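Esterase/lipase-like protein (Caldicellulosiruptor lactoaceticus 6A, PDB 6A6O) probably hydrolyses both acetyl esters and beta-1,4-xylosides, as a bifunctional esterase and xylosidase of the alpha/beta-hydrolase type. Local coordinates at residues Lys266-Thr269 against Lys270-Lys274. Residues are numbered along the deposited sequence; the frame is centred on the assembly and turned at random.
Sequences KEWT and KLCEK
W268 and C272, one helical turn apart, meet on the buried side of the helix. The benzene end of the indole comes obliquely to the cysteine, CE3 and CZ3 of W268 each 4.1 Å from CB of C272. The backbone ties the same two residues together, N of C272 donating to O of W268 at 2.8 Å. At W268 the ring carbon CG is wedged between the backbone N and the carbonyl carbon (chi1 85°), a torsion that lays the indole over the next residue, with the methyl CG2 of T269 3.5 Å above the ring plane, over its centre. Around this tight side, the W268 ring also stacks on W217 and meets W79 edge-to-face, while its NE1 donates to the carbonyl of G257; C272 packs on V168 and W79.

The chain has the alpha/beta-hydrolase fold, and helix 268-278 follows the last strand of the central sheet, 244-249. Its inner residues lie against this sheet and helix 74-82. The next backbone bond, E273 N to T269 O at 2.9 Å, continues the regular helical pattern. One residue before W268 the grip slackens: N of L271 reaches O of E267 only weakly, at 3.3 Å, and the L271 side chain crowds that carbonyl, CG and CD1 both 3.1 Å from O of E267.

Toward solvent the side chains are more loosely disposed. The carboxylate of E267 merely passes K270, its OE1 4.2 Å from CB. K270 instead folds at chi2 and chi3, and its NZ comes to OE1 of E273 at 2.8 Å on the syn side, 28° out of the carboxylate plane, a salt bridge between residues three apart; K270 is exposed, whereas E273 also touches I83.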
loop_
_atom_site.group_PDB
_atom_site.type_symbol
_atom_site.label_atom_id
_atom_site.label_comp_id
_atom_site.label_asym_id
_atom_site.label_seq_id
_atom_site.Cartn_x
_atom_site.Cartn_y
_atom_site.Cartn_z
ATOM N N LYS A 266 -7.367 0.047 19.130
ATOM C CA LYS A 266 -7.791 -1.164 18.438
ATOM C C LYS A 266 -9.161 -0.976 17.798
ATOM O O LYS A 266 -9.748 -1.922 17.273
ATOM C CB LYS A 266 -7.820 -2.350 19.404
ATOM C CG LYS A 266 -8.866 -2.232 20.502
ATOM C CD LYS A 266 -9.096 -3.566 21.191
ATOM C CE LYS A 266 -8.794 -3.477 22.678
ATOM N NZ LYS A 266 -9.675 -4.374 23.477
ATOM N N GLU A 267 -9.662 0.253 17.846
ATOM C CA GLU A 267 -10.962 0.570 17.271
ATOM C C GLU A 267 -10.824 1.048 15.832
ATOM O O GLU A 267 -11.811 1.432 15.203
ATOM C CB GLU A 267 -11.673 1.632 18.111
ATOM C CG GLU A 267 -12.207 1.118 19.440
ATOM C CD GLU A 267 -13.018 -0.154 19.289
ATOM O OE1 GLU A 267 -13.827 -0.236 18.341
ATOM O OE2 GLU A 267 -12.845 -1.072 20.118
ATOM N N TRP A 268 -9.601 1.025 15.309
ATOM C CA TRP A 268 -9.372 1.466 13.934
ATOM C C TRP A 268 -9.786 0.403 12.921
ATOM O O TRP A 268 -10.295 0.737 11.844
ATOM C CB TRP A 268 -7.914 1.884 13.739
ATOM C CG TRP A 268 -6.892 0.812 13.408
ATOM C CD1 TRP A 268 -5.956 0.275 14.264
ATOM C CD2 TRP A 268 -6.648 0.210 12.125
ATOM N NE1 TRP A 268 -5.166 -0.632 13.591
ATOM C CE2 TRP A 268 -5.566 -0.688 12.280
ATOM C CE3 TRP A 268 -7.237 0.347 10.858
ATOM C CZ2 TRP A 268 -5.062 -1.453 11.221
ATOM C CZ3 TRP A 268 -6.733 -0.427 9.797
ATOM C CH2 TRP A 268 -5.661 -1.312 9.992
ATOM N N THR A 269 -9.592 -0.881 13.244
ATOM C CA THR A 269 -9.978 -1.919 12.292
ATOM C C THR A 269 -11.491 -2.020 12.145
ATOM O O THR A 269 -11.985 -2.348 11.060
ATOM C CB THR A 269 -9.413 -3.285 12.696
ATOM O OG1 THR A 269 -9.858 -3.624 14.017
ATOM C CG2 THR A 269 -7.888 -3.267 12.637
ATOM N N LYS A 270 -12.240 -1.775 13.220
ATOM C CA LYS A 270 -13.691 -1.800 13.103
ATOM C C LYS A 270 -14.185 -0.590 12.318
ATOM O O LYS A 270 -15.089 -0.708 11.482
ATOM C CB LYS A 270 -14.329 -1.863 14.493
ATOM C CG LYS A 270 -15.847 -1.871 14.458
ATOM C CD LYS A 270 -16.393 -3.053 13.661
ATOM C CE LYS A 270 -16.058 -4.395 14.312
ATOM N NZ LYS A 270 -16.713 -5.524 13.566
ATOM N N LEU A 271 -13.562 0.572 12.534
ATOM C CA LEU A 271 -13.913 1.741 11.738
ATOM C C LEU A 271 -13.550 1.523 10.271
ATOM O O LEU A 271 -14.293 1.930 9.372
ATOM C CB LEU A 271 -13.217 2.982 12.304
ATOM C CG LEU A 271 -13.676 3.414 13.714
ATOM C CD1 LEU A 271 -12.635 4.306 14.401
ATOM C CD2 LEU A 271 -15.010 4.129 13.642
ATOM N N CYS A 272 -12.420 0.861 10.010
ATOM C CA CYS A 272 -12.023 0.613 8.624
ATOM C C CYS A 272 -12.979 -0.360 7.943
ATOM O O CYS A 272 -13.352 -0.163 6.780
ATOM C CB CYS A 272 -10.594 0.079 8.573
ATOM S SG CYS A 272 -9.896 0.157 6.924
ATOM N N GLU A 273 -13.398 -1.405 8.663
ATOM C CA GLU A 273 -14.405 -2.325 8.144
ATOM C C GLU A 273 -15.680 -1.588 7.747
ATOM O O GLU A 273 -16.231 -1.819 6.664
ATOM C CB GLU A 273 -14.712 -3.397 9.187
ATOM C CG GLU A 273 -15.801 -4.374 8.761
ATOM C CD GLU A 273 -16.299 -5.232 9.912
ATOM O OE1 GLU A 273 -15.614 -5.306 10.952
ATOM O OE2 GLU A 273 -17.379 -5.835 9.771
ATOM N N LYS A 274 -16.165 -0.693 8.615
ATOM C CA LYS A 274 -17.373 0.061 8.293
ATOM C C LYS A 274 -17.145 1.035 7.143
ATOM O O LYS A 274 -18.059 1.271 6.345
ATOM C CB LYS A 274 -17.883 0.801 9.532
ATOM C CG LYS A 274 -18.419 -0.135 10.619
ATOM C CD LYS A 274 -19.399 -1.155 10.025
ATOM C CE LYS A 274 -20.008 -2.077 11.087
ATOM N NZ LYS A 274 -20.789 -3.196 10.460
#